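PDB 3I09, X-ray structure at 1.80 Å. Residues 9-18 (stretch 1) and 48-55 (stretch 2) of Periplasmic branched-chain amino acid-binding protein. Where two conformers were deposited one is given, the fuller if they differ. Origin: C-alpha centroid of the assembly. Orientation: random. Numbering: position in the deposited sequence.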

ATOM      1  N   PHE A   9     -14.394  -7.159   0.980  1.00 11.64           N
ATOM      2  CA  PHE A   9     -13.399  -6.135   1.141  1.00 10.35           C
ATOM      3  C   PHE A   9     -13.407  -5.689   2.593  1.00 10.17           C
ATOM      4  O   PHE A   9     -14.448  -5.281   3.109  1.00 10.00           O
ATOM      5  CB  PHE A   9     -13.735  -4.963   0.226  1.00 11.07           C
ATOM      6  CG  PHE A   9     -12.773  -3.787   0.308  1.00 10.18           C
ATOM      7  CD1 PHE A   9     -11.412  -3.966   0.216  1.00 11.90           C
ATOM      8  CD2 PHE A   9     -13.266  -2.487   0.429  1.00 10.41           C
ATOM      9  CE1 PHE A   9     -10.519  -2.841   0.250  1.00 13.30           C
ATOM     10  CE2 PHE A   9     -12.418  -1.395   0.474  1.00  8.85           C
ATOM     11  CZ  PHE A   9     -11.066  -1.557   0.348  1.00 10.73           C
ATOM     12  N   ILE A  10     -12.244  -5.754   3.216  1.00 10.30           N
ATOM     13  CA  ILE A  10     -12.095  -5.354   4.630  1.00 10.22           C
ATOM     14  C   ILE A  10     -10.972  -4.350   4.768  1.00 10.16           C
ATOM     15  O   ILE A  10      -9.805  -4.615   4.406  1.00 10.81           O
ATOM     16  CB  ILE A  10     -11.840  -6.539   5.564  1.00 10.99           C
ATOM     17  CG1 ILE A  10     -12.889  -7.620   5.384  1.00 11.12           C
ATOM     18  CG2 ILE A  10     -11.802  -6.007   7.037  1.00 11.36           C
ATOM     19  CD1 ILE A  10     -12.671  -8.869   6.280  1.00 10.40           C
ATOM     20  N   THR A  11     -11.310  -3.168   5.257  1.00 10.02           N
ATOM     21  CA  THR A  11     -10.363  -2.076   5.344  1.00 10.82           C
ATOM     22  C   THR A  11     -10.774  -1.112   6.429  1.00 10.52           C
ATOM     23  O   THR A  11     -11.806  -1.301   7.087  1.00 10.94           O
ATOM     24  CB  THR A  11     -10.214  -1.329   3.964  1.00  9.31           C
ATOM     25  OG1 THR A  11      -8.988  -0.573   3.964  1.00 11.17           O
ATOM     26  CG2 THR A  11     -11.418  -0.400   3.673  1.00 10.68           C
ATOM     27  N   ASP A  12      -9.929  -0.136   6.699  1.00 11.42           N
ATOM     28  CA  ASP A  12     -10.281   0.934   7.659  1.00 11.33           C
ATOM     29  C   ASP A  12     -11.219   1.925   6.938  1.00 12.13           C
ATOM     30  O   ASP A  12     -10.791   2.637   6.020  1.00 13.67           O
ATOM     31  CB  ASP A  12      -9.032   1.678   8.112  1.00 11.05           C
ATOM     32  CG  ASP A  12      -9.338   2.888   8.992  1.00 13.60           C
ATOM     33  OD1 ASP A  12     -10.472   2.982   9.476  1.00 13.82           O
ATOM     34  OD2 ASP A  12      -8.425   3.733   9.202  1.00 12.22           O
HETATM   35  N   MSE A  13     -12.477   1.968   7.357  1.00 12.76           N
HETATM   36  CA  MSE A  13     -13.422   2.906   6.742  0.50 13.78           C
HETATM   37  C   MSE A  13     -13.716   4.106   7.622  1.00 14.20           C
HETATM   38  O   MSE A  13     -14.476   4.991   7.226  1.00 16.16           O
HETATM   39  CB  MSE A  13     -14.707   2.189   6.345  0.50 13.50           C
HETATM   40  CG  MSE A  13     -14.511   1.320   5.142  0.50 16.31           C
HETATM   41 SE   MSE A  13     -16.082   0.257   4.789  0.38 15.25          SE
HETATM   42  CE  MSE A  13     -17.243   1.636   4.099  0.50 21.72           C
ATOM     43  N   SER A  14     -13.102   4.157   8.812  1.00 13.94           N
ATOM     44  CA  SER A  14     -13.438   5.199   9.785  1.00 14.49           C
ATOM     45  C   SER A  14     -12.288   5.960  10.443  1.00 14.46           C
ATOM     46  O   SER A  14     -12.524   7.014  11.023  1.00 15.49           O
ATOM     47  CB  SER A  14     -14.349   4.616  10.886  1.00 14.60           C
ATOM     48  OG  SER A  14     -13.835   3.434  11.490  1.00 14.45           O
ATOM     49  N   GLY A  15     -11.064   5.456  10.381  1.00 13.96           N
ATOM     50  CA  GLY A  15      -9.930   6.052  11.091  1.00 13.78           C
ATOM     51  C   GLY A  15      -8.903   6.709  10.163  1.00 13.75           C
ATOM     52  O   GLY A  15      -9.254   7.249   9.094  1.00 12.71           O
ATOM     53  N   LEU A  16      -7.644   6.658  10.572  1.00 12.13           N
ATOM     54  CA  LEU A  16      -6.584   7.455   9.958  1.00 12.22           C
ATOM     55  C   LEU A  16      -6.243   7.019   8.508  1.00 12.43           C
ATOM     56  O   LEU A  16      -5.510   7.730   7.820  1.00 12.72           O
ATOM     57  CB  LEU A  16      -5.328   7.420  10.800  1.00 11.82           C
ATOM     58  CG  LEU A  16      -4.433   6.169  10.746  1.00 13.54           C
ATOM     59  CD1 LEU A  16      -3.141   6.450  11.496  1.00 13.19           C
ATOM     60  CD2 LEU A  16      -5.117   4.915  11.335  1.00 12.14           C
ATOM     61  N   TYR A  17      -6.727   5.856   8.071  1.00 12.06           N
ATOM     62  CA  TYR A  17      -6.490   5.370   6.694  1.00 12.09           C
ATOM     63  C   TYR A  17      -7.728   5.419   5.780  1.00 11.93           C
ATOM     64  O   TYR A  17      -7.666   4.967   4.629  1.00 12.81           O
ATOM     65  CB  TYR A  17      -5.921   3.939   6.724  1.00 12.51           C
ATOM     66  CG  TYR A  17      -4.625   3.815   7.491  1.00 11.67           C
ATOM     67  CD1 TYR A  17      -3.637   4.745   7.357  1.00 11.25           C
ATOM     68  CD2 TYR A  17      -4.385   2.712   8.348  1.00  8.83           C
ATOM     69  CE1 TYR A  17      -2.421   4.620   8.039  1.00 12.53           C
ATOM     70  CE2 TYR A  17      -3.195   2.583   9.044  1.00 12.08           C
ATOM     71  CZ  TYR A  17      -2.206   3.541   8.878  1.00 13.48           C
ATOM     72  OH  TYR A  17      -1.003   3.452   9.542  1.00 14.69           O
ATOM     73  N   ALA A  18      -8.818   6.015   6.251  1.00 12.26           N
ATOM     74  CA  ALA A  18     -10.086   5.979   5.501  1.00 13.19           C
ATOM     75  C   ALA A  18      -9.988   6.741   4.175  1.00 12.65           C
ATOM     76  O   ALA A  18     -10.514   6.277   3.166  1.00 13.58           O
ATOM     77  CB  ALA A  18     -11.252   6.548   6.353  1.00 12.23           C
ATOM     78  N   VAL A  48     -19.354  -7.792  -0.682  1.00 11.01           N
ATOM     79  CA  VAL A  48     -19.580  -7.499   0.716  1.00 11.83           C
ATOM     80  C   VAL A  48     -18.372  -6.755   1.301  1.00 11.68           C
ATOM     81  O   VAL A  48     -17.269  -6.833   0.777  1.00 10.57           O
ATOM     82  CB  VAL A  48     -19.906  -8.778   1.497  1.00 10.86           C
ATOM     83  CG1 VAL A  48     -21.247  -9.396   0.958  1.00 12.02           C
ATOM     84  CG2 VAL A  48     -18.725  -9.803   1.449  1.00 11.19           C
ATOM     85  N   TYR A  49     -18.605  -5.995   2.374  1.00 11.82           N
ATOM     86  CA  TYR A  49     -17.536  -5.199   2.957  1.00 11.19           C
ATOM     87  C   TYR A  49     -17.664  -5.045   4.449  1.00 11.02           C
ATOM     88  O   TYR A  49     -18.731  -5.272   5.005  1.00 10.45           O
ATOM     89  CB  TYR A  49     -17.474  -3.840   2.270  1.00 11.42           C
ATOM     90  CG  TYR A  49     -18.708  -3.008   2.492  1.00 14.50           C
ATOM     91  CD1 TYR A  49     -19.819  -3.152   1.676  1.00 19.55           C
ATOM     92  CD2 TYR A  49     -18.752  -2.068   3.506  1.00 20.33           C
ATOM     93  CE1 TYR A  49     -20.962  -2.383   1.882  1.00 23.40           C
ATOM     94  CE2 TYR A  49     -19.894  -1.298   3.713  1.00 23.15           C
ATOM     95  CZ  TYR A  49     -20.979  -1.477   2.914  1.00 26.52           C
ATOM     96  OH  TYR A  49     -22.097  -0.705   3.123  1.00 33.51           O
ATOM     97  N   ALA A  50     -16.572  -4.676   5.098  1.00 10.56           N
ATOM     98  CA  ALA A  50     -16.590  -4.430   6.527  1.00 11.69           C
ATOM     99  C   ALA A  50     -15.512  -3.432   6.880  1.00 12.80           C
ATOM    100  O   ALA A  50     -14.475  -3.367   6.213  1.00 12.10           O
ATOM    101  CB  ALA A  50     -16.388  -5.750   7.308  1.00 11.10           C
ATOM    102  N   ASP A  51     -15.777  -2.649   7.925  1.00 12.13           N
ATOM    103  CA  ASP A  51     -14.789  -1.719   8.496  1.00 12.86           C
ATOM    104  C   ASP A  51     -14.090  -2.471   9.615  1.00 12.64           C
ATOM    105  O   ASP A  51     -14.746  -2.855  10.612  1.00 12.01           O
ATOM    106  CB  ASP A  51     -15.536  -0.526   9.111  1.00 12.72           C
ATOM    107  CG  ASP A  51     -14.619   0.508   9.731  1.00 14.40           C
ATOM    108  OD1 ASP A  51     -13.369   0.364   9.717  1.00 11.81           O
ATOM    109  OD2 ASP A  51     -15.165   1.518  10.249  1.00 16.52           O
ATOM    110  N   HIS A  52     -12.791  -2.712   9.482  1.00 11.99           N
ATOM    111  CA  HIS A  52     -12.059  -3.390  10.577  1.00 11.70           C
ATOM    112  C   HIS A  52     -11.699  -2.509  11.751  1.00 11.89           C
ATOM    113  O   HIS A  52     -11.225  -3.019  12.765  1.00 13.43           O
ATOM    114  CB  HIS A  52     -10.834  -4.190  10.101  1.00 11.65           C
ATOM    115  CG  HIS A  52      -9.782  -3.416   9.369  1.00 11.24           C
ATOM    116  ND1 HIS A  52      -9.267  -2.207   9.793  1.00 10.43           N
ATOM    117  CD2 HIS A  52      -9.045  -3.776   8.289  1.00 12.25           C
ATOM    118  CE1 HIS A  52      -8.281  -1.848   8.994  1.00 12.60           C
ATOM    119  NE2 HIS A  52      -8.136  -2.777   8.061  1.00  9.95           N
ATOM    120  N   GLN A  53     -11.902  -1.208  11.597  1.00 12.77           N
ATOM    121  CA  GLN A  53     -11.640  -0.252  12.673  0.50 13.99           C
ATOM    122  C   GLN A  53     -10.192  -0.354  13.169  1.00 13.48           C
ATOM    123  O   GLN A  53      -9.905  -0.064  14.318  1.00 13.17           O
ATOM    124  CB  GLN A  53     -12.624  -0.490  13.829  0.50 14.03           C
ATOM    125  CG  GLN A  53     -14.079  -0.681  13.373  0.50 16.24           C
ATOM    126  CD  GLN A  53     -15.079  -0.541  14.492  0.50 18.93           C
ATOM    127  OE1 GLN A  53     -14.970   0.361  15.342  0.50 22.47           O
ATOM    128  NE2 GLN A  53     -16.075  -1.414  14.496  0.50 16.47           N
ATOM    129  N   ASN A  54      -9.275  -0.749  12.296  1.00 11.61           N
ATOM    130  CA  ASN A  54      -7.869  -0.962  12.691  1.00 12.00           C
ATOM    131  C   ASN A  54      -7.659  -1.966  13.826  1.00 13.33           C
ATOM    132  O   ASN A  54      -6.722  -1.833  14.620  1.00 13.54           O
ATOM    133  CB  ASN A  54      -7.176   0.367  12.955  1.00 12.72           C
ATOM    134  CG  ASN A  54      -7.048   1.159  11.702  1.00 13.54           C
ATOM    135  OD1 ASN A  54      -6.462   0.672  10.738  1.00 13.52           O
ATOM    136  ND2 ASN A  54      -7.616   2.391  11.686  1.00 15.00           N
ATOM    137  N   LYS A  55      -8.510  -3.000  13.823  1.00 12.05           N
ATOM    138  CA  LYS A  55      -8.437  -4.098  14.766  1.00 13.50           C
ATOM    139  C   LYS A  55      -8.209  -5.402  14.014  1.00 11.95           C
ATOM    140  O   LYS A  55      -9.084  -5.865  13.245  1.00 12.46           O
ATOM    141  CB  LYS A  55      -9.746  -4.209  15.557  1.00 13.73           C
ATOM    142  CG  LYS A  55     -10.103  -2.979  16.404  1.00 16.96           C
ATOM    143  CD  LYS A  55      -9.073  -2.556  17.398  1.00 22.13           C
ATOM    144  CE  LYS A  55      -9.636  -1.380  18.246  1.00 25.74           C
ATOM    145  NZ  LYS A  55      -8.612  -0.832  19.150  1.00 27.10           N
TER

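The two stretches meet as neighbouring parallel β-strands whose backbone ladder gives way, at its C-terminal end, to a network of polar side chains organised by two aspartates. Strands 9-11 and 48-51 run 13° apart, with Phe-9, Ile-10 and Thr-11 in register with Tyr-49, Ala-50 and Asp-51. As is usual for parallel strands, alternate residues bond to two neighbours each: Phe-9 N donates to Val-48 O (2.9 Å) and Ala-50 N to Phe-9 O (3.0 Å), followed by a weak bond from Thr-11 N to Ala-50 O (3.3 Å). His-52 N to Thr-11 O (2.9 Å) extends the ladder just past the second strand.

Side chains of Ile-10 and Ala-50 share one face of the sheet, where Ile-10 CG2 also reaches His-52 CB at 3.7 Å. Phe-9 and Tyr-49 start from the other face, although the Phe-9 ring leads away. SE of Met-13, a selenomethionine, lies 3.8 Å from Tyr-49 CD2, approaching the ring obliquely.

Where the strands end, the carboxylates of Asp-51 and Asp-12 gather N-H and O-H donors from both stretches. Asp-51 OD1 accepts from Met-13 N (3.0 Å), while its OD2 takes a short bond from Ser-14 OG (2.6 Å); OD1 also receives Gln-53 N within its own stretch. Asp-12 holds its own loop by accepting Ser-14 N and Gly-15 N at OD1 and Tyr-17 N at OD2, and that OD2 also accepts Asn-54 ND2 (2.9 Å), tying the loops together. The two carboxylates come close, with Asp-12 OD1 3.9 Å from Asp-51 OD1, but each of these oxygens accepts two backbone N-H groups, an arrangement that can ease the repulsion. The His-52 ring lays one face against the Thr-11 to Asp-12 peptide, its CE1 3.3 Å from Asp-12 N, while its ND1 accepts Asn-54 N and so braces the second loop.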